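Local coordinates for protein putative hyaluronoglucosaminidase (Clostridium perfringens, PDB 6PWI) that probably removes N-acetylhexosamine from glycans, this piece holding the family 84 catalytic region of a longer, probably cell-wall-anchored protein, at residues H128-K133 / I137-K142; N396-K401 / H485-E490. All coordinates share one frame; numbering follows the deposited sequence.

Interaction 1: residues H128-K133 / I137-K142; sequences HVVSVK and IAVLGK. With EDO (1,2-ethanediol), chain I.
Val129 pairs with Leu140, and Ser131 with Ala138, in an antiparallel beta hairpin whose arms, strands 127-133 and 136-141, belong to the mixed sheet of the region resembling family 20 domain 2. The strand axes run 172° apart in direction and approach to 4.6 Å.

Four backbone hydrogen bonds fix the register. Val129 N donates to Leu140 O at 2.9 Å, with Leu140 N returning a bond to Val129 O. At the next hydrogen-bonded pair, Ser131 N to Ala138 O measures 2.8 Å and is nearly straight, 173° at the hydrogen. CA-H...O contacts supplement these, among them Val139 CA to Val129 O at 3.2 Å.

Apolar packing accompanies the non-hydrogen-bonded pairs. Val130 and Val139 lie side by side and point the same way, while Val132 CG2 faces Ile137 CG2 at 4.3 Å. This face, bearing Val130, Val132, Ile137 and Val139, packs on helix 144-158, where Leu154 touches Val130, Ile137 and Val139. The face of Val129, Ala138 and Leu140 instead meets Phe111 of helix 106-114, placing the hairpin between two helices.

Beyond Gly141, Lys142 NZ binds ethanediol O1 and the main-chain oxygens of Phe122 and Asn124. In the valine pair, Val130 CG2 and Val139 CG2, each anti to its own carbonyl carbon, meet at 4.1 Å.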
ATOM      1  N   HIS A 128      15.051 -15.379   0.542  1.00 21.31           N
ATOM      2  CA  HIS A 128      14.628 -16.623   1.157  1.00 22.01           C
ATOM      3  C   HIS A 128      14.248 -17.632   0.079  1.00 22.85           C
ATOM      4  O   HIS A 128      14.062 -17.272  -1.079  1.00 23.08           O
ATOM      5  CB  HIS A 128      13.467 -16.378   2.132  1.00 21.87           C
ATOM      6  CG  HIS A 128      12.217 -15.914   1.460  1.00 22.61           C
ATOM      7  ND1 HIS A 128      12.004 -14.589   1.129  1.00 22.01           N
ATOM      8  CD2 HIS A 128      11.128 -16.591   1.032  1.00 22.90           C
ATOM      9  CE1 HIS A 128      10.831 -14.469   0.542  1.00 22.24           C
ATOM     10  NE2 HIS A 128      10.269 -15.683   0.470  1.00 22.63           N
ATOM     11  N   VAL A 129      14.106 -18.894   0.500  1.00 23.77           N
ATOM     12  CA  VAL A 129      13.802 -20.014  -0.370  1.00 24.06           C
ATOM     13  C   VAL A 129      12.647 -20.794   0.246  1.00 24.28           C
ATOM     14  O   VAL A 129      12.633 -21.024   1.453  1.00 24.33           O
ATOM     15  CB  VAL A 129      15.045 -20.911  -0.526  1.00 25.15           C
ATOM     16  CG1 VAL A 129      14.710 -22.254  -1.157  1.00 24.66           C
ATOM     17  CG2 VAL A 129      16.159 -20.209  -1.290  1.00 24.85           C
ATOM     18  N   VAL A 130      11.681 -21.183  -0.590  1.00 25.69           N
ATOM     19  CA  VAL A 130      10.625 -22.092  -0.167  1.00 27.64           C
ATOM     20  C   VAL A 130      10.740 -23.370  -0.995  1.00 29.06           C
ATOM     21  O   VAL A 130      10.782 -23.316  -2.221  1.00 31.19           O
ATOM     22  CB  VAL A 130       9.223 -21.461  -0.288  1.00 27.12           C
ATOM     23  CG1 VAL A 130       8.134 -22.418   0.173  1.00 27.07           C
ATOM     24  CG2 VAL A 130       9.123 -20.153   0.479  1.00 26.84           C
ATOM     25  N   SER A 131      10.812 -24.517  -0.316  1.00 30.44           N
ATOM     26  CA  SER A 131      10.951 -25.785  -1.012  1.00 31.57           C
ATOM     27  C   SER A 131       9.832 -26.739  -0.608  1.00 31.86           C
ATOM     28  O   SER A 131       9.588 -26.954   0.579  1.00 33.20           O
ATOM     29  CB  SER A 131      12.304 -26.382  -0.765  1.00 32.04           C
ATOM     30  OG  SER A 131      12.239 -27.793  -0.829  1.00 33.97           O
ATOM     31  N   VAL A 132       9.140 -27.279  -1.614  1.00 32.81           N
ATOM     32  CA  VAL A 132       8.136 -28.312  -1.417  1.00 34.58           C
ATOM     33  C   VAL A 132       8.609 -29.545  -2.179  1.00 36.76           C
ATOM     34  O   VAL A 132       8.642 -29.537  -3.411  1.00 37.24           O
ATOM     35  CB  VAL A 132       6.732 -27.854  -1.870  1.00 34.22           C
ATOM     36  CG1 VAL A 132       5.718 -28.985  -1.818  1.00 32.99           C
ATOM     37  CG2 VAL A 132       6.231 -26.662  -1.066  1.00 32.72           C
ATOM     38  N   LYS A 133       9.012 -30.575  -1.420  1.00 39.17           N
ATOM     39  CA  LYS A 133       9.612 -31.787  -1.959  1.00 40.09           C
ATOM     40  C   LYS A 133       9.309 -32.961  -1.030  1.00 41.91           C
ATOM     41  O   LYS A 133       9.756 -32.990   0.122  1.00 40.42           O
ATOM     42  CB  LYS A 133      11.120 -31.594  -2.137  1.00 41.28           C
ATOM     43  CG  LYS A 133      11.791 -32.562  -3.101  1.00 45.88           C
ATOM     44  CD  LYS A 133      13.284 -32.342  -3.203  1.00 48.95           C
ATOM     45  CE  LYS A 133      13.972 -33.326  -4.126  1.00 51.99           C
ATOM     46  NZ  LYS A 133      15.441 -33.135  -4.104  1.00 55.96           N
ATOM     47  N   ILE A 137       8.251 -29.674   3.667  1.00 31.24           N
ATOM     48  CA  ILE A 137       8.006 -28.292   3.277  1.00 30.57           C
ATOM     49  C   ILE A 137       8.960 -27.411   4.077  1.00 29.22           C
ATOM     50  O   ILE A 137       8.844 -27.319   5.298  1.00 29.36           O
ATOM     51  CB  ILE A 137       6.529 -27.896   3.477  1.00 30.13           C
ATOM     52  CG1 ILE A 137       5.595 -28.773   2.642  1.00 31.34           C
ATOM     53  CG2 ILE A 137       6.310 -26.419   3.187  1.00 28.75           C
ATOM     54  CD1 ILE A 137       4.135 -28.639   3.014  1.00 33.11           C
ATOM     55  N   ALA A 138       9.908 -26.779   3.379  1.00 27.15           N
ATOM     56  CA  ALA A 138      10.993 -26.083   4.053  1.00 27.34           C
ATOM     57  C   ALA A 138      11.061 -24.613   3.633  1.00 26.80           C
ATOM     58  O   ALA A 138      10.706 -24.251   2.510  1.00 28.03           O
ATOM     59  CB  ALA A 138      12.301 -26.802   3.800  1.00 26.49           C
ATOM     60  N   VAL A 139      11.534 -23.776   4.562  1.00 24.62           N
ATOM     61  CA  VAL A 139      11.834 -22.380   4.294  1.00 23.24           C
ATOM     62  C   VAL A 139      13.201 -22.080   4.896  1.00 23.62           C
ATOM     63  O   VAL A 139      13.437 -22.350   6.074  1.00 24.08           O
ATOM     64  CB  VAL A 139      10.766 -21.440   4.886  1.00 21.97           C
ATOM     65  CG1 VAL A 139      11.160 -19.976   4.762  1.00 21.00           C
ATOM     66  CG2 VAL A 139       9.389 -21.680   4.289  1.00 21.63           C
ATOM     67  N   LEU A 140      14.090 -21.515   4.076  1.00 23.34           N
ATOM     68  CA  LEU A 140      15.363 -21.018   4.561  1.00 24.16           C
ATOM     69  C   LEU A 140      15.456 -19.540   4.201  1.00 25.08           C
ATOM     70  O   LEU A 140      15.400 -19.192   3.023  1.00 25.89           O
ATOM     71  CB  LEU A 140      16.495 -21.819   3.909  1.00 23.92           C
ATOM     72  CG  LEU A 140      17.877 -21.633   4.534  1.00 23.85           C
ATOM     73  CD1 LEU A 140      17.946 -22.288   5.904  1.00 23.28           C
ATOM     74  CD2 LEU A 140      18.964 -22.192   3.632  1.00 23.14           C
ATOM     75  N   GLY A 141      15.569 -18.681   5.221  1.00 24.46           N
ATOM     76  CA  GLY A 141      15.710 -17.251   4.995  1.00 24.73           C
ATOM     77  C   GLY A 141      17.093 -16.763   5.416  1.00 25.81           C
ATOM     78  O   GLY A 141      17.790 -17.458   6.152  1.00 27.95           O
ATOM     79  N   LYS A 142      17.485 -15.569   4.951  1.00 25.06           N
ATOM     80  CA  LYS A 142      18.765 -15.000   5.349  1.00 23.91           C
ATOM     81  C   LYS A 142      18.705 -14.598   6.820  1.00 24.18           C
ATOM     82  O   LYS A 142      19.736 -14.512   7.481  1.00 25.28           O
ATOM     83  CB  LYS A 142      19.164 -13.825   4.454  1.00 23.65           C
ATOM     84  CG  LYS A 142      18.276 -12.591   4.542  1.00 24.31           C
ATOM     85  CD  LYS A 142      18.734 -11.465   3.633  1.00 24.33           C
ATOM     86  CE  LYS A 142      20.137 -10.974   3.930  1.00 23.69           C
ATOM     87  NZ  LYS A 142      20.650 -10.105   2.846  1.00 23.75           N
TER
HETATM   88  C1  EDO I 707      19.403  -6.128   4.034  1.00 55.56           C
HETATM   89  O1  EDO I 707      20.072  -6.885   3.047  1.00 54.92           O
HETATM   90  C2  EDO I 707      18.082  -6.723   4.323  1.00 52.34           C
HETATM   91  O2  EDO I 707      18.023  -8.073   3.905  1.00 45.22           O

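Interaction 2: residues N396-K401 / H485-E490; sequences NDINNK and HGLSLE. With EDO (1,2-ethanediol), chain D.
Ile398 reaches His485 and Leu487 with two different branches, joining the loop after strand 387-391 of the (beta/alpha)8 barrel, the fold of family 84 catalytic domains, to the loop that precedes helix 496-507. This is packing away from the predicted proton donor. No hydrogen bond crosses between the segments, and the 110 Å² they bury comes from these three residues.

The isoleucine sits within a type I beta turn from Asn396 to Asn399, closed by Asn399 N to Asn396 O at 2.9 Å. Its CG1 stands between the backbone N and the carbonyl carbon (chi1 64°), which leaves CG2 anti to the carbonyl carbon. That methyl meets the imidazole at its edge, in the ring plane, with CG2 3.8 Å from His485 CD2. The other branch of Ile398 extends through CG1 (chi2 165°) to bring Ile398 CD1 within 4.3 Å of Leu487 CD2. Leu368, from another loop, touches both His485 and Leu487.

Beside the isoleucine, Asp397 presents its carboxylate to both hydroxyls of an ethanediol, probably from the crystallisation liquor. Ethanediol O1 donates to Asp397 OD2 at 2.7 Å, and ethanediol O2 donates to Asp397 OD1 at 3.0 Å. Tyr187 N also donates to OD2, giving this oxygen a protein partner as well.

On the far end of the turn, Asn399 OD1 accepts Lys401 N at 3.3 Å, forming an Asx turn, and Lys401 NZ at 3.1 Å. The two nitrogens approach from opposite faces of the amide plane, which restrains its rotation. Asn399 ND2 donates to Pro480 O.

Across the direct interface, therefore, attachment rests on dispersion, one methyl against the CD2 edge of the imidazole and one against a leucine methyl, while the polar bonds hold the turn that carries Ile398.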
ATOM      1  N   ASN A 396      -5.552  11.849  -0.891  1.00 23.22           N
ATOM      2  CA  ASN A 396      -6.625  12.594  -1.530  1.00 25.27           C
ATOM      3  C   ASN A 396      -6.875  13.921  -0.810  1.00 26.66           C
ATOM      4  O   ASN A 396      -7.941  14.512  -0.967  1.00 27.90           O
ATOM      5  CB  ASN A 396      -7.899  11.749  -1.677  1.00 25.22           C
ATOM      6  CG  ASN A 396      -8.508  11.323  -0.357  1.00 25.77           C
ATOM      7  OD1 ASN A 396      -7.920  11.509   0.703  1.00 28.45           O
ATOM      8  ND2 ASN A 396      -9.695  10.744  -0.405  1.00 26.49           N
ATOM      9  N   ASP A 397      -5.894  14.402  -0.036  1.00 26.93           N
ATOM     10  CA  ASP A 397      -6.033  15.710   0.583  1.00 26.90           C
ATOM     11  C   ASP A 397      -5.970  16.777  -0.508  1.00 26.25           C
ATOM     12  O   ASP A 397      -6.395  17.919  -0.313  1.00 26.88           O
ATOM     13  CB  ASP A 397      -5.050  15.901   1.742  1.00 28.83           C
ATOM     14  CG  ASP A 397      -3.593  15.882   1.322  1.00 32.88           C
ATOM     15  OD1 ASP A 397      -3.335  15.941   0.091  1.00 34.85           O
ATOM     16  OD2 ASP A 397      -2.721  15.792   2.227  1.00 33.99           O
ATOM     17  N   ILE A 398      -5.454  16.368  -1.673  1.00 24.61           N
ATOM     18  CA  ILE A 398      -5.357  17.209  -2.853  1.00 23.00           C
ATOM     19  C   ILE A 398      -6.743  17.388  -3.477  1.00 23.41           C
ATOM     20  O   ILE A 398      -6.935  18.297  -4.280  1.00 24.18           O
ATOM     21  CB  ILE A 398      -4.339  16.629  -3.858  1.00 22.14           C
ATOM     22  CG1 ILE A 398      -4.780  15.271  -4.414  1.00 21.02           C
ATOM     23  CG2 ILE A 398      -2.944  16.565  -3.250  1.00 21.41           C
ATOM     24  CD1 ILE A 398      -4.009  14.842  -5.634  1.00 20.94           C
ATOM     25  N   ASN A 399      -7.697  16.516  -3.110  1.00 23.17           N
ATOM     26  CA  ASN A 399      -9.061  16.566  -3.620  1.00 23.29           C
ATOM     27  C   ASN A 399      -9.939  15.578  -2.856  1.00 24.04           C
ATOM     28  O   ASN A 399     -10.063  14.413  -3.239  1.00 23.23           O
ATOM     29  CB  ASN A 399      -9.147  16.278  -5.122  1.00 23.11           C
ATOM     30  CG  ASN A 399     -10.511  16.610  -5.703  1.00 24.51           C
ATOM     31  OD1 ASN A 399     -11.471  16.847  -4.962  1.00 24.19           O
ATOM     32  ND2 ASN A 399     -10.609  16.639  -7.025  1.00 23.60           N
ATOM     33  N   ASN A 400     -10.590  16.073  -1.800  1.00 25.34           N
ATOM     34  CA  ASN A 400     -11.274  15.207  -0.853  1.00 26.48           C
ATOM     35  C   ASN A 400     -12.542  14.611  -1.455  1.00 26.63           C
ATOM     36  O   ASN A 400     -13.134  13.707  -0.863  1.00 27.68           O
ATOM     37  CB  ASN A 400     -11.523  15.907   0.480  1.00 28.25           C
ATOM     38  CG  ASN A 400     -10.293  15.851   1.358  1.00 30.64           C
ATOM     39  OD1 ASN A 400      -9.601  16.857   1.501  1.00 31.92           O
ATOM     40  ND2 ASN A 400      -9.986  14.673   1.897  1.00 30.57           N
ATOM     41  N   LYS A 401     -12.936  15.114  -2.631  1.00 25.05           N
ATOM     42  CA  LYS A 401     -14.122  14.638  -3.319  1.00 23.56           C
ATOM     43  C   LYS A 401     -13.840  13.275  -3.946  1.00 23.07           C
ATOM     44  O   LYS A 401     -14.767  12.587  -4.370  1.00 23.15           O
ATOM     45  CB  LYS A 401     -14.571  15.658  -4.370  1.00 23.91           C
ATOM     46  CG  LYS A 401     -15.096  16.975  -3.811  1.00 24.66           C
ATOM     47  CD  LYS A 401     -15.754  17.851  -4.856  1.00 24.15           C
ATOM     48  CE  LYS A 401     -14.899  19.033  -5.253  1.00 26.83           C
ATOM     49  NZ  LYS A 401     -13.742  18.626  -6.085  1.00 27.99           N
ATOM     50  N   HIS A 485      -1.908  20.698  -7.916  1.00 32.68           N
ATOM     51  CA  HIS A 485      -0.637  20.144  -8.361  1.00 34.71           C
ATOM     52  C   HIS A 485      -0.689  19.714  -9.826  1.00 33.71           C
ATOM     53  O   HIS A 485       0.330  19.719 -10.501  1.00 34.58           O
ATOM     54  CB  HIS A 485      -0.154  19.026  -7.428  1.00 39.18           C
ATOM     55  CG  HIS A 485       0.019  19.473  -6.015  1.00 44.58           C
ATOM     56  ND1 HIS A 485       0.971  20.416  -5.647  1.00 45.60           N
ATOM     57  CD2 HIS A 485      -0.645  19.134  -4.886  1.00 45.05           C
ATOM     58  CE1 HIS A 485       0.887  20.632  -4.349  1.00 47.27           C
ATOM     59  NE2 HIS A 485      -0.095  19.847  -3.856  1.00 46.36           N
ATOM     60  N   GLY A 486      -1.870  19.322 -10.311  1.00 31.87           N
ATOM     61  CA  GLY A 486      -2.032  19.013 -11.724  1.00 28.61           C
ATOM     62  C   GLY A 486      -1.829  17.530 -12.028  1.00 27.12           C
ATOM     63  O   GLY A 486      -1.468  17.166 -13.150  1.00 26.41           O
ATOM     64  N   LEU A 487      -2.069  16.686 -11.019  1.00 24.66           N
ATOM     65  CA  LEU A 487      -1.987  15.251 -11.198  1.00 23.08           C
ATOM     66  C   LEU A 487      -3.259  14.784 -11.895  1.00 23.28           C
ATOM     67  O   LEU A 487      -4.359  15.191 -11.524  1.00 23.37           O
ATOM     68  CB  LEU A 487      -1.821  14.582  -9.832  1.00 22.31           C
ATOM     69  CG  LEU A 487      -1.665  13.062  -9.864  1.00 22.65           C
ATOM     70  CD1 LEU A 487      -0.343  12.650 -10.500  1.00 21.62           C
ATOM     71  CD2 LEU A 487      -1.797  12.475  -8.466  1.00 23.09           C
ATOM     72  N   SER A 488      -3.083  13.932 -12.911  1.00 22.68           N
ATOM     73  CA  SER A 488      -4.180  13.446 -13.729  1.00 22.55           C
ATOM     74  C   SER A 488      -3.948  11.964 -13.983  1.00 21.94           C
ATOM     75  O   SER A 488      -2.904  11.603 -14.522  1.00 22.41           O
ATOM     76  CB  SER A 488      -4.242  14.213 -15.035  1.00 23.09           C
ATOM     77  OG  SER A 488      -5.216  13.666 -15.917  1.00 23.24           O
ATOM     78  N   LEU A 489      -4.914  11.127 -13.584  1.00 20.99           N
ATOM     79  CA  LEU A 489      -4.780   9.684 -13.708  1.00 21.09           C
ATOM     80  C   LEU A 489      -5.994   9.138 -14.444  1.00 22.25           C
ATOM     81  O   LEU A 489      -7.075   9.715 -14.378  1.00 22.57           O
ATOM     82  CB  LEU A 489      -4.660   9.052 -12.318  1.00 19.93           C
ATOM     83  CG  LEU A 489      -3.452   9.498 -11.494  1.00 19.24           C
ATOM     84  CD1 LEU A 489      -3.548   8.977 -10.070  1.00 18.89           C
ATOM     85  CD2 LEU A 489      -2.152   9.066 -12.154  1.00 18.42           C
ATOM     86  N   GLU A 490      -5.811   8.010 -15.133  1.00 22.94           N
ATOM     87  CA  GLU A 490      -6.912   7.489 -15.919  1.00 24.55           C
ATOM     88  C   GLU A 490      -7.989   6.905 -15.012  1.00 23.97           C
ATOM     89  O   GLU A 490      -7.721   6.507 -13.886  1.00 24.88           O
ATOM     90  CB  GLU A 490      -6.446   6.614 -17.086  1.00 26.14           C
ATOM     91  CG  GLU A 490      -5.725   5.352 -16.682  1.00 29.36           C
ATOM     92  CD  GLU A 490      -5.228   4.516 -17.851  1.00 31.19           C
ATOM     93  OE1 GLU A 490      -4.557   5.079 -18.754  1.00 31.64           O
ATOM     94  OE2 GLU A 490      -5.523   3.302 -17.863  1.00 31.98           O
TER
HETATM   95  C1  EDO D 702       0.237  15.437   0.061  1.00 37.02           C
HETATM   96  O1  EDO D 702      -0.166  15.306   1.412  1.00 37.39           O
HETATM   97  C2  EDO D 702       0.357  16.844  -0.381  1.00 38.35           C
HETATM   98  O2  EDO D 702      -0.880  17.528  -0.424  1.00 39.31           O

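Interaction 1 and interaction 2 lie on opposite sides of the chain's centre, with their own centres 43 Å apart and their nearest atoms about 29 Å apart, so neither touches the other. They also differ in reach along the sequence: segments 128-133 and 137-142 are separated by three residues, whereas 396-401 and 485-490 are separated by 83. Interaction 1 is local pairing in the mixed sheet; interaction 2 connects a loop of the eight-stranded parallel barrel to a later loop leading toward the C-terminal helices. Both are away from Asp299, the predicted proton donor. An ethanediol accompanies each, bound by a lysine in one and an aspartate in the other.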